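Local coordinates for lactose Operon Repressor (Escherichia coli, PDB 1JYE), which binds operator DNA to repress transcription of the lactose operon, here as a dimeric, C-terminally deleted variant with reduced operator affinity, at residues A[78-83]-A[123-128]; A[144-149]-A[301-306]; A[180-185]-A[203-208]; A[171-176]-A[269-274]; A[256-259]-A[263-266]. The protein carries 1 engineered substitution. All blocks are in the same frame, centred on the assembly; numbering follows the deposited sequence.

Contact 1. Residues A[78-83]-A[123-128]; sequences QIVAAI and IINYPL
Ile-123 and Asn-125 meet the inward side of helix 74-89 in the first parallel sheet of this periplasmic binding protein-like core, a helix-on-sheet layer of the Rossmann-like kind. Helix 78-83 and strand 123-125 run nearly antiparallel, at 160°, with their axes 10.7 Å apart. Following the strand, Ile-123 comes first. Its branches reach tip to tip toward Ile-83, where CG2 of Ile-123 lies 4.0 Å from CD1 of Ile-83, and Ile-123 CD1 sits beside both that methyl and Ile-83 CG2. This is plain methyl-to-methyl packing, with Ser-300 of helix 293-308 touching both isoleucines. Ile-124 then faces the other layer, against Cys-107 and Val-111 of helix 104-115, while its backbone pairs with Leu-146 of the next strand and with Leu-148.

Asn-125 turns back toward helix 74-89 and buries its amide among aliphatic groups. CG stands anti to the backbone N (chi1 -173°), which carries the amide across to the helix. Its two ends meet different neighbours: OD1 lies 3.6 Å from Ile-79 CD1, with Ile-79 CG2 a little farther off. ND2 is not left to apolar company, for it bonds to Thr-68 OG1 on strand 63-68, a tie that would restrain the rotation of the amide. Val-80 also touches Leu-71 of the second subunit, placing this buried layer next to the dimer interface. The methyl lying at the nitrogen end of the amide is Val-80 CG2, 3.9 Å from Asn-125 ND2.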
# COMPACT_ATOMS: atom_id res chain seq x y z
N GLN A 78 -5.82 0.23 -2.78
CA GLN A 78 -6.94 -0.25 -1.98
C GLN A 78 -8.20 -0.29 -2.85
O GLN A 78 -9.00 -1.22 -2.77
CB GLN A 78 -7.17 0.68 -0.78
CG GLN A 78 -5.97 0.78 0.15
CD GLN A 78 -5.54 -0.57 0.72
OE1 GLN A 78 -6.34 -1.26 1.35
NE2 GLN A 78 -4.29 -0.94 0.49
N ILE A 79 -8.38 0.73 -3.68
CA ILE A 79 -9.54 0.79 -4.55
C ILE A 79 -9.52 -0.34 -5.57
O ILE A 79 -10.51 -1.05 -5.74
CB ILE A 79 -9.59 2.14 -5.30
CG1 ILE A 79 -9.75 3.27 -4.27
CG2 ILE A 79 -10.73 2.13 -6.32
CD1 ILE A 79 -9.69 4.67 -4.86
N VAL A 80 -8.39 -0.53 -6.25
CA VAL A 80 -8.30 -1.58 -7.25
C VAL A 80 -8.45 -2.97 -6.64
O VAL A 80 -9.02 -3.86 -7.26
CB VAL A 80 -6.98 -1.46 -8.06
CG1 VAL A 80 -6.83 -2.65 -9.01
CG2 VAL A 80 -6.98 -0.17 -8.86
N ALA A 81 -7.95 -3.15 -5.42
CA ALA A 81 -8.08 -4.44 -4.75
C ALA A 81 -9.57 -4.76 -4.60
O ALA A 81 -10.01 -5.88 -4.86
CB ALA A 81 -7.41 -4.40 -3.38
N ALA A 82 -10.34 -3.76 -4.18
CA ALA A 82 -11.77 -3.93 -3.99
C ALA A 82 -12.46 -4.18 -5.33
O ALA A 82 -13.42 -4.95 -5.41
CB ALA A 82 -12.36 -2.70 -3.32
N ILE A 83 -11.99 -3.51 -6.37
CA ILE A 83 -12.55 -3.70 -7.70
C ILE A 83 -12.35 -5.14 -8.14
O ILE A 83 -13.28 -5.81 -8.60
CB ILE A 83 -11.88 -2.76 -8.74
CG1 ILE A 83 -12.31 -1.31 -8.49
CG2 ILE A 83 -12.24 -3.20 -10.16
CD1 ILE A 83 -11.62 -0.31 -9.38
N ILE A 123 -13.43 1.57 -15.85
CA ILE A 123 -13.41 2.29 -14.58
C ILE A 123 -12.14 3.14 -14.65
O ILE A 123 -11.03 2.61 -14.82
CB ILE A 123 -13.34 1.33 -13.37
CG1 ILE A 123 -14.62 0.50 -13.30
CG2 ILE A 123 -13.17 2.13 -12.09
CD1 ILE A 123 -14.66 -0.51 -12.17
N ILE A 124 -12.30 4.45 -14.56
CA ILE A 124 -11.18 5.38 -14.63
C ILE A 124 -10.80 5.84 -13.23
O ILE A 124 -11.44 6.72 -12.65
CB ILE A 124 -11.53 6.61 -15.50
CG1 ILE A 124 -12.13 6.17 -16.84
CG2 ILE A 124 -10.28 7.45 -15.74
CD1 ILE A 124 -11.20 5.34 -17.70
N ASN A 125 -9.76 5.21 -12.68
CA ASN A 125 -9.27 5.52 -11.34
C ASN A 125 -8.00 6.37 -11.47
O ASN A 125 -6.93 5.99 -11.00
CB ASN A 125 -8.97 4.20 -10.62
CG ASN A 125 -8.61 4.40 -9.16
OD1 ASN A 125 -9.28 5.14 -8.45
ND2 ASN A 125 -7.56 3.72 -8.71
N TYR A 126 -8.16 7.53 -12.09
CA TYR A 126 -7.05 8.44 -12.35
C TYR A 126 -7.56 9.88 -12.20
O TYR A 126 -8.64 10.20 -12.68
CB TYR A 126 -6.55 8.20 -13.78
CG TYR A 126 -5.32 8.97 -14.16
CD1 TYR A 126 -4.05 8.56 -13.75
CD2 TYR A 126 -5.41 10.13 -14.93
CE1 TYR A 126 -2.91 9.28 -14.10
CE2 TYR A 126 -4.28 10.85 -15.29
CZ TYR A 126 -3.03 10.43 -14.87
OH TYR A 126 -1.92 11.15 -15.21
N PRO A 127 -6.79 10.76 -11.54
CA PRO A 127 -7.23 12.15 -11.34
C PRO A 127 -7.34 12.98 -12.63
O PRO A 127 -6.36 13.14 -13.35
CB PRO A 127 -6.18 12.70 -10.38
CG PRO A 127 -4.94 11.98 -10.80
CD PRO A 127 -5.44 10.56 -11.00
N LEU A 128 -8.53 13.50 -12.89
CA LEU A 128 -8.77 14.29 -14.10
C LEU A 128 -9.62 15.52 -13.81
O LEU A 128 -10.61 15.42 -13.09
CB LEU A 128 -9.49 13.43 -15.14
CG LEU A 128 -8.72 12.25 -15.72
CD1 LEU A 128 -9.68 11.26 -16.35
CD2 LEU A 128 -7.71 12.77 -16.75

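Contact 2. Residues A[144-149]-A[301-306]; sequences PALFLD and VDRLLQ
Helix 293-308 covers strand 145-147, an edge strand of the first parallel sheet in this periplasmic binding protein-like fold, and Leu-146 with Pro-144 meets Arg-303 and Leu-304 there. The nearest backbone pair is Leu-146 and Leu-304, with CA atoms 6.5 Å apart. Leu-146 points at the helix, and its two methyls lie against the aliphatic start of the Arg-303 side chain, which passes at about a right angle to it: CD2 of Leu-146 is 3.8 Å from CB of Arg-303, and CD1 is 4.0 Å from CG of the same residue. The arginine therefore serves the contact with its CH2 groups. Its chain bends at chi2 (63°) and again at chi3 (43°), and NH1 bonds to Gln-317 OE1 on strand 316-324. Ile-159 on strand 158-161 touches both Leu-146 and Arg-303.

Leu-304 works from the next helix position. With CG anti to the backbone N (chi1 -179°), its methyl end swings nearer the strand than its CB direction suggests, and it also touches Ile-123 on the adjacent strand. Its CD1 lies between Pro-144 and Leu-146, 4.5 Å from Leu-146 CB, 4.4 Å from Pro-144 CB and 3.8 Å from the carbonyl O of Pro-144.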
# COMPACT_ATOMS: atom_id res chain seq x y z
N PRO A 144 -19.45 2.11 -21.71
CA PRO A 144 -19.69 2.77 -20.43
C PRO A 144 -18.40 3.04 -19.65
O PRO A 144 -17.54 2.18 -19.55
CB PRO A 144 -20.63 1.81 -19.71
CG PRO A 144 -20.29 0.48 -20.31
CD PRO A 144 -20.14 0.81 -21.77
N ALA A 145 -18.29 4.25 -19.11
CA ALA A 145 -17.11 4.65 -18.35
C ALA A 145 -17.50 5.28 -17.02
O ALA A 145 -18.36 6.17 -16.98
CB ALA A 145 -16.26 5.62 -19.16
N LEU A 146 -16.86 4.84 -15.95
CA LEU A 146 -17.13 5.35 -14.61
C LEU A 146 -15.85 5.93 -14.02
O LEU A 146 -14.82 5.26 -13.98
CB LEU A 146 -17.65 4.21 -13.74
CG LEU A 146 -18.08 4.52 -12.31
CD1 LEU A 146 -19.31 5.44 -12.31
CD2 LEU A 146 -18.42 3.21 -11.60
N PHE A 147 -15.91 7.19 -13.58
CA PHE A 147 -14.74 7.87 -13.03
C PHE A 147 -14.74 7.90 -11.50
O PHE A 147 -15.76 8.19 -10.88
CB PHE A 147 -14.67 9.31 -13.56
CG PHE A 147 -14.49 9.40 -15.05
CD1 PHE A 147 -15.54 9.09 -15.92
CD2 PHE A 147 -13.27 9.79 -15.60
CE1 PHE A 147 -15.38 9.18 -17.30
CE2 PHE A 147 -13.10 9.87 -16.98
CZ PHE A 147 -14.15 9.57 -17.84
N LEU A 148 -13.59 7.61 -10.90
CA LEU A 148 -13.47 7.59 -9.45
C LEU A 148 -12.58 8.69 -8.85
O LEU A 148 -12.45 8.78 -7.63
CB LEU A 148 -12.94 6.22 -9.00
CG LEU A 148 -13.69 4.99 -9.53
CD1 LEU A 148 -13.09 3.72 -8.92
CD2 LEU A 148 -15.17 5.10 -9.18
N ASP A 149 -11.98 9.52 -9.69
CA ASP A 149 -11.11 10.58 -9.20
C ASP A 149 -11.32 11.85 -10.01
O ASP A 149 -10.48 12.25 -10.82
CB ASP A 149 -9.64 10.16 -9.29
CG ASP A 149 -8.73 11.00 -8.40
OD1 ASP A 149 -9.18 12.05 -7.89
OD2 ASP A 149 -7.56 10.60 -8.22
N VAL A 301 -17.78 -1.43 -9.28
CA VAL A 301 -18.02 -2.59 -10.13
C VAL A 301 -19.52 -2.80 -10.31
O VAL A 301 -19.99 -2.98 -11.44
CB VAL A 301 -17.39 -3.87 -9.53
CG1 VAL A 301 -17.74 -5.08 -10.39
CG2 VAL A 301 -15.87 -3.71 -9.47
N ASP A 302 -20.26 -2.75 -9.21
CA ASP A 302 -21.71 -2.92 -9.29
C ASP A 302 -22.29 -1.86 -10.21
O ASP A 302 -23.14 -2.15 -11.06
CB ASP A 302 -22.35 -2.78 -7.90
CG ASP A 302 -21.81 -3.78 -6.90
OD1 ASP A 302 -21.47 -4.91 -7.30
OD2 ASP A 302 -21.74 -3.44 -5.70
N ARG A 303 -21.83 -0.62 -10.05
CA ARG A 303 -22.31 0.50 -10.85
C ARG A 303 -21.99 0.35 -12.33
O ARG A 303 -22.85 0.57 -13.19
CB ARG A 303 -21.70 1.81 -10.32
CG ARG A 303 -22.28 3.09 -10.95
CD ARG A 303 -23.76 3.25 -10.63
NE ARG A 303 -24.05 2.93 -9.24
CZ ARG A 303 -23.68 3.68 -8.20
NH1 ARG A 303 -23.98 3.28 -6.97
NH2 ARG A 303 -23.04 4.83 -8.38
N LEU A 304 -20.76 -0.04 -12.64
CA LEU A 304 -20.35 -0.21 -14.03
C LEU A 304 -21.19 -1.26 -14.73
O LEU A 304 -21.63 -1.06 -15.87
CB LEU A 304 -18.87 -0.61 -14.12
CG LEU A 304 -18.35 -0.78 -15.55
CD1 LEU A 304 -18.30 0.57 -16.24
CD2 LEU A 304 -16.96 -1.40 -15.51
N LEU A 305 -21.42 -2.39 -14.06
CA LEU A 305 -22.21 -3.45 -14.66
C LEU A 305 -23.66 -3.00 -14.86
O LEU A 305 -24.29 -3.35 -15.85
CB LEU A 305 -22.14 -4.72 -13.81
CG LEU A 305 -20.72 -5.28 -13.67
CD1 LEU A 305 -20.77 -6.64 -12.99
CD2 LEU A 305 -20.07 -5.42 -15.04
N GLN A 306 -24.18 -2.21 -13.92
CA GLN A 306 -25.55 -1.71 -14.05
C GLN A 306 -25.60 -0.76 -15.24
O GLN A 306 -26.54 -0.78 -16.03
CB GLN A 306 -25.98 -0.97 -12.78
CG GLN A 306 -26.03 -1.85 -11.54
CD GLN A 306 -27.38 -2.51 -11.35
OE1 GLN A 306 -28.01 -2.96 -12.30
NE2 GLN A 306 -27.83 -2.58 -10.10

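Contact 3. Residues A[180-185]-A[203-208]; sequences QQIALL and KYLTRN
Helix 203-207 passes over strand 182-185 with the CA atoms of Ile-182 and Leu-205 9.0 Å apart, a gap wide enough for one layer of side chains. Leu-205 fills it from the helix, and both of its methyls are used. CD1 meets CD2 of Leu-184 tip to tip at 3.9 Å, while CD2 lies 4.0 Å from CD1 of Ile-182, whose side chain crosses the leucine's obliquely. Ile-182 and Leu-184 stand two apart on the strand and project to the same side of the sheet, so the leucine fork touches one with each branch. Its CG lies anti to the carbonyl carbon (chi1 -80°), which sends the fork toward the sheet.

Just beyond, Asn-208 is the first residue to leave helical backbone angles. Its ND2 donates to the carbonyl O of Tyr-204 at 2.8 Å, nearly straight at 164°, with the acceptor close to the amide plane. The backbone N of Asn-208 adds only weak bonds, to Tyr-204 O and Leu-205 O, so the side-chain bond is the sound one here.

The strand and helix are the first two elements of the beta-alpha-beta unit 182-186, 192-207, 214-217. Leu-184 packs also on Leu-198 and Trp-201 earlier on the same helix and on Leu-243 of the adjoining strand 241-244, while Leu-205 leans on Val-171 of the neighbouring helix 163-177.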
# COMPACT_ATOMS: atom_id res chain seq x y z
N GLN A 180 -6.37 28.03 16.64
CA GLN A 180 -6.47 29.25 15.84
C GLN A 180 -5.26 29.39 14.93
O GLN A 180 -5.33 30.06 13.90
CB GLN A 180 -6.58 30.47 16.76
CG GLN A 180 -7.81 30.48 17.65
CD GLN A 180 -9.10 30.63 16.87
OE1 GLN A 180 -9.46 29.78 16.06
NE2 GLN A 180 -9.81 31.73 17.11
N GLN A 181 -4.14 28.78 15.32
CA GLN A 181 -2.90 28.81 14.54
C GLN A 181 -2.78 27.48 13.81
O GLN A 181 -2.24 26.51 14.35
CB GLN A 181 -1.69 28.99 15.47
CG GLN A 181 -1.63 30.32 16.19
CD GLN A 181 -1.37 31.48 15.25
OE1 GLN A 181 -2.27 31.94 14.54
NE2 GLN A 181 -0.13 31.95 15.23
N ILE A 182 -3.27 27.44 12.58
CA ILE A 182 -3.29 26.21 11.80
C ILE A 182 -2.50 26.26 10.50
O ILE A 182 -2.50 27.26 9.79
CB ILE A 182 -4.75 25.83 11.50
CG1 ILE A 182 -5.51 25.68 12.82
CG2 ILE A 182 -4.81 24.53 10.68
CD1 ILE A 182 -7.01 25.51 12.67
N ALA A 183 -1.80 25.16 10.20
CA ALA A 183 -1.03 25.07 8.98
C ALA A 183 -1.63 23.96 8.12
O ALA A 183 -2.22 23.01 8.64
CB ALA A 183 0.43 24.75 9.28
N LEU A 184 -1.50 24.11 6.80
CA LEU A 184 -2.03 23.13 5.86
C LEU A 184 -0.92 22.46 5.07
O LEU A 184 0.02 23.12 4.63
CB LEU A 184 -2.98 23.81 4.86
CG LEU A 184 -4.11 24.69 5.42
CD1 LEU A 184 -4.90 25.28 4.25
CD2 LEU A 184 -5.00 23.87 6.32
N LEU A 185 -1.02 21.15 4.89
CA LEU A 185 -0.05 20.42 4.09
C LEU A 185 -0.88 19.68 3.05
O LEU A 185 -1.46 18.63 3.32
CB LEU A 185 0.74 19.42 4.94
CG LEU A 185 1.70 18.52 4.14
CD1 LEU A 185 2.58 19.35 3.22
CD2 LEU A 185 2.56 17.72 5.11
N LYS A 203 -12.01 26.90 2.50
CA LYS A 203 -13.41 27.29 2.61
C LYS A 203 -13.89 27.27 4.05
O LYS A 203 -14.43 28.25 4.55
CB LYS A 203 -14.28 26.36 1.76
CG LYS A 203 -15.78 26.60 1.93
CD LYS A 203 -16.60 25.63 1.10
CE LYS A 203 -18.08 25.75 1.41
NZ LYS A 203 -18.91 24.81 0.60
N TYR A 204 -13.68 26.15 4.74
CA TYR A 204 -14.14 26.04 6.11
C TYR A 204 -13.32 26.84 7.12
O TYR A 204 -13.86 27.30 8.12
CB TYR A 204 -14.27 24.56 6.49
CG TYR A 204 -15.37 23.92 5.68
CD1 TYR A 204 -16.71 24.22 5.94
CD2 TYR A 204 -15.08 23.10 4.59
CE1 TYR A 204 -17.74 23.73 5.13
CE2 TYR A 204 -16.10 22.60 3.77
CZ TYR A 204 -17.42 22.93 4.05
OH TYR A 204 -18.43 22.47 3.23
N LEU A 205 -12.03 27.02 6.86
CA LEU A 205 -11.22 27.83 7.77
C LEU A 205 -11.75 29.27 7.66
O LEU A 205 -11.91 29.95 8.67
CB LEU A 205 -9.74 27.79 7.38
CG LEU A 205 -8.95 26.55 7.82
CD1 LEU A 205 -7.53 26.62 7.29
CD2 LEU A 205 -8.95 26.47 9.34
N THR A 206 -12.03 29.70 6.43
CA THR A 206 -12.55 31.04 6.20
C THR A 206 -13.90 31.21 6.89
O THR A 206 -14.17 32.25 7.50
CB THR A 206 -12.70 31.34 4.70
OG1 THR A 206 -11.42 31.26 4.06
CG2 THR A 206 -13.28 32.74 4.48
N ARG A 207 -14.75 30.19 6.79
CA ARG A 207 -16.06 30.26 7.43
C ARG A 207 -15.92 30.42 8.94
O ARG A 207 -16.81 30.97 9.60
CB ARG A 207 -16.88 29.01 7.12
CG ARG A 207 -17.42 28.95 5.69
CD ARG A 207 -18.47 27.85 5.56
NE ARG A 207 -19.10 27.83 4.24
CZ ARG A 207 -20.08 27.00 3.90
NH1 ARG A 207 -20.54 26.12 4.78
NH2 ARG A 207 -20.59 27.04 2.68
N ASN A 208 -14.81 29.94 9.48
CA ASN A 208 -14.55 30.04 10.92
C ASN A 208 -13.64 31.23 11.23
O ASN A 208 -13.05 31.32 12.31
CB ASN A 208 -13.94 28.72 11.42
CG ASN A 208 -14.98 27.63 11.60
OD1 ASN A 208 -15.67 27.58 12.63
ND2 ASN A 208 -15.14 26.78 10.60

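Contact 4. Residues A[171-176]-A[269-274]; sequences VEHLVA and SVVGYD
Ser-269 OG is held by two backbone groups: the N-H of Leu-330 bonds to it, and a weak bond links it to the carbonyl O of Gly-265. The same side chain offers its CB to the helix, 4.3 Å from CD2 of Leu-174. A second polar tie to the same tail of the chain comes from His-173, whose NE2 is hydrogen-bonded to Thr-329 OG1, giving this buried imidazole nitrogen a partner and probably fixing the ring's turn.

Helix 171-176 lies on the edge strand 269-271 of the second parallel sheet, the two running almost antiparallel at 162° with axes 9.9 Å apart, as helices cover the sheet in the Rossmann-like lobes of periplasmic binding proteins. Between them Leu-174 and Val-271 meet tip to tip. A chi1 of -66° swings the Leu-174 fork toward the strand, and the whole fork gathers round one valine methyl: Val-271 CG2 is 3.9 Å from Leu-174 CD2 and 4.0 Å from its CG. Leu-174 also reaches Ala-241 and Leu-243 on the next strand. The His-173 ring approaches the same methyl edge-on, near its own plane, with CD2 4.5 Å from Val-271 CG2.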
# COMPACT_ATOMS: atom_id res chain seq x y z
N VAL A 171 -11.46 20.65 9.79
CA VAL A 171 -11.41 22.03 10.26
C VAL A 171 -12.24 22.22 11.53
O VAL A 171 -11.76 22.78 12.51
CB VAL A 171 -11.93 23.00 9.18
CG1 VAL A 171 -12.08 24.40 9.77
CG2 VAL A 171 -10.96 23.03 8.00
N GLU A 172 -13.49 21.75 11.51
CA GLU A 172 -14.35 21.92 12.67
C GLU A 172 -13.84 21.21 13.92
O GLU A 172 -14.04 21.69 15.03
CB GLU A 172 -15.78 21.48 12.34
CG GLU A 172 -16.46 22.46 11.38
CD GLU A 172 -17.92 22.16 11.11
OE1 GLU A 172 -18.57 23.00 10.46
OE2 GLU A 172 -18.42 21.10 11.54
N HIS A 173 -13.16 20.09 13.72
CA HIS A 173 -12.60 19.34 14.85
C HIS A 173 -11.54 20.20 15.54
O HIS A 173 -11.55 20.35 16.77
CB HIS A 173 -11.99 18.03 14.35
CG HIS A 173 -11.36 17.21 15.43
ND1 HIS A 173 -12.05 16.80 16.55
CD2 HIS A 173 -10.11 16.70 15.56
CE1 HIS A 173 -11.25 16.07 17.32
NE2 HIS A 173 -10.06 16.00 16.74
N LEU A 174 -10.62 20.76 14.76
CA LEU A 174 -9.55 21.60 15.29
C LEU A 174 -10.10 22.89 15.90
O LEU A 174 -9.65 23.32 16.96
CB LEU A 174 -8.54 21.92 14.20
CG LEU A 174 -7.76 20.71 13.68
CD1 LEU A 174 -6.82 21.12 12.57
CD2 LEU A 174 -6.98 20.08 14.84
N VAL A 175 -11.07 23.49 15.23
CA VAL A 175 -11.66 24.73 15.73
C VAL A 175 -12.37 24.49 17.06
O VAL A 175 -12.23 25.28 18.01
CB VAL A 175 -12.67 25.32 14.72
CG1 VAL A 175 -13.42 26.50 15.34
CG2 VAL A 175 -11.94 25.78 13.47
N ALA A 176 -13.11 23.39 17.14
CA ALA A 176 -13.84 23.03 18.35
C ALA A 176 -12.89 22.80 19.53
O ALA A 176 -13.25 23.05 20.68
CB ALA A 176 -14.68 21.78 18.11
N SER A 269 -1.06 19.49 17.14
CA SER A 269 -2.06 18.49 16.77
C SER A 269 -1.98 18.21 15.28
O SER A 269 -1.60 19.08 14.49
CB SER A 269 -3.47 18.97 17.13
OG SER A 269 -3.67 18.97 18.53
N VAL A 270 -2.34 16.99 14.90
CA VAL A 270 -2.28 16.60 13.50
C VAL A 270 -3.50 15.81 13.09
O VAL A 270 -3.95 14.92 13.81
CB VAL A 270 -1.02 15.73 13.22
CG1 VAL A 270 -0.99 15.30 11.77
CG2 VAL A 270 0.24 16.50 13.58
N VAL A 271 -4.06 16.16 11.93
CA VAL A 271 -5.21 15.44 11.39
C VAL A 271 -4.79 14.93 10.02
O VAL A 271 -4.30 15.69 9.19
CB VAL A 271 -6.44 16.36 11.22
CG1 VAL A 271 -7.60 15.56 10.65
CG2 VAL A 271 -6.83 16.96 12.56
N GLY A 272 -4.95 13.63 9.80
CA GLY A 272 -4.59 13.05 8.52
C GLY A 272 -5.80 12.90 7.62
O GLY A 272 -6.81 13.57 7.81
N TYR A 273 -5.70 12.02 6.63
CA TYR A 273 -6.81 11.79 5.71
C TYR A 273 -6.64 10.43 5.04
O TYR A 273 -5.58 10.14 4.48
CB TYR A 273 -6.82 12.91 4.65
CG TYR A 273 -8.20 13.30 4.13
CD1 TYR A 273 -8.94 12.43 3.33
CD2 TYR A 273 -8.74 14.55 4.44
CE1 TYR A 273 -10.20 12.81 2.84
CE2 TYR A 273 -9.99 14.93 3.95
CZ TYR A 273 -10.72 14.06 3.15
OH TYR A 273 -11.94 14.45 2.66
N ASP A 274 -7.69 9.61 5.13
CA ASP A 274 -7.79 8.26 4.56
C ASP A 274 -8.22 7.19 5.56
O ASP A 274 -9.12 6.40 5.29
CB ASP A 274 -6.47 7.78 3.95
CG ASP A 274 -6.16 8.42 2.61
OD1 ASP A 274 -7.05 9.05 2.00
OD2 ASP A 274 -5.01 8.27 2.15

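Contact 5. Residues A[256-259]-A[263-266]; sequences AITE and RVGA
The guanidinium of Arg-263 has one face covered by the methyl of Ala-266, whose CB sits 3.5 Å above the plane and over its centre, while NH2 forms a salt bridge with Asp-267. The arginine thus folds back over its own loop, and it reaches the helix through its backbone, where the carbonyl C of Arg-263 lies 4.1 Å from Ile-257 CG2. This is the turn of a beta-alpha-beta unit in the periplasmic binding protein-like fold: helix 247-259 ends, and the chain doubles back through 263-266 toward strand 269-271.

Val-264 carries the loop's side-chain contact. With chi1 at 174°, it turns its CG2 branch to the helix, between two residues. Against Ile-257 it crosses at about a right angle, with the two CG2 atoms 3.9 Å apart; Ile-257 sends CG2 to the loop because that branch is anti to its own backbone N, and Ile-257 also touches Ile-268. Thr-258 OG1 meets the same Val-264 methyl. This hydroxyl is hydrogen-bonded to the carbonyl O of Met-254, one turn back along the helix, so the oxygen meets Val-264 only by packing.

Gly-265 follows with a positive phi of 101°, a backbone conformation that glycine adopts readily. Thr-258 also packs on Ile-283 of the second subunit, putting the turn close to the dimer interface. The shortest approach between helix and loop is Thr-258 OG1 to Val-264 CG2, 3.7 Å.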
# COMPACT_ATOMS: atom_id res chain seq x y z
N ALA A 256 8.62 14.77 11.91
CA ALA A 256 9.29 16.07 11.92
C ALA A 256 9.03 16.78 13.25
O ALA A 256 9.95 17.31 13.87
CB ALA A 256 8.78 16.93 10.77
N ILE A 257 7.77 16.78 13.68
CA ILE A 257 7.38 17.41 14.93
C ILE A 257 8.16 16.81 16.10
O ILE A 257 8.77 17.52 16.90
CB ILE A 257 5.87 17.22 15.18
CG1 ILE A 257 5.07 18.00 14.14
CG2 ILE A 257 5.50 17.68 16.59
CD1 ILE A 257 3.60 17.63 14.07
N THR A 258 8.16 15.48 16.17
CA THR A 258 8.84 14.77 17.24
C THR A 258 10.35 15.01 17.27
O THR A 258 10.92 15.26 18.33
CB THR A 258 8.58 13.26 17.13
OG1 THR A 258 7.16 13.02 17.13
CG2 THR A 258 9.20 12.52 18.31
N GLU A 259 11.00 14.94 16.11
CA GLU A 259 12.44 15.14 16.06
C GLU A 259 12.82 16.59 16.32
O GLU A 259 13.99 16.89 16.61
CB GLU A 259 13.00 14.67 14.71
CG GLU A 259 12.65 13.22 14.40
CD GLU A 259 13.52 12.60 13.32
OE1 GLU A 259 14.00 13.33 12.43
OE2 GLU A 259 13.71 11.36 13.35
N ARG A 263 5.87 17.64 20.98
CA ARG A 263 4.97 16.50 21.16
C ARG A 263 3.80 16.55 20.20
O ARG A 263 3.09 17.55 20.12
CB ARG A 263 4.45 16.48 22.59
CG ARG A 263 5.51 16.29 23.66
CD ARG A 263 4.95 16.62 25.03
NE ARG A 263 4.57 18.03 25.11
CZ ARG A 263 3.93 18.57 26.14
NH1 ARG A 263 3.59 17.83 27.19
NH2 ARG A 263 3.62 19.86 26.13
N VAL A 264 3.58 15.46 19.47
CA VAL A 264 2.44 15.40 18.56
C VAL A 264 1.23 15.34 19.48
O VAL A 264 1.18 14.52 20.40
CB VAL A 264 2.49 14.13 17.68
CG1 VAL A 264 1.21 14.03 16.85
CG2 VAL A 264 3.70 14.18 16.78
N GLY A 265 0.26 16.21 19.24
CA GLY A 265 -0.92 16.25 20.07
C GLY A 265 -0.84 17.38 21.09
O GLY A 265 -1.51 18.40 20.94
N ALA A 266 -0.01 17.20 22.11
CA ALA A 266 0.15 18.19 23.16
C ALA A 266 0.70 19.53 22.67
O ALA A 266 0.25 20.59 23.10
CB ALA A 266 1.04 17.64 24.27

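How the contacts relate
The five contacts fall into two groups on opposite sides of the chain's centre, one for each lobe of the core. Contacts 1 and 2 have centres 10 Å apart and share the first parallel sheet, through neighbouring strands 122-125 and 145-147. Contacts 3 and 4, also 10 Å apart, share the second sheet, and contact 5 adjoins contact 4 where Val-270 packs on Ile-257 and Val-264. Between the groups the centres lie 26 to 42 Å apart. Along the chain, contact 1 closes first; contact 2 then encloses the others, because the chain re-enters the first lobe with helix 293-308 after passing through most of the second. Contacts 1 and 5 both touch the second subunit, so each lobe contributes to the dimer.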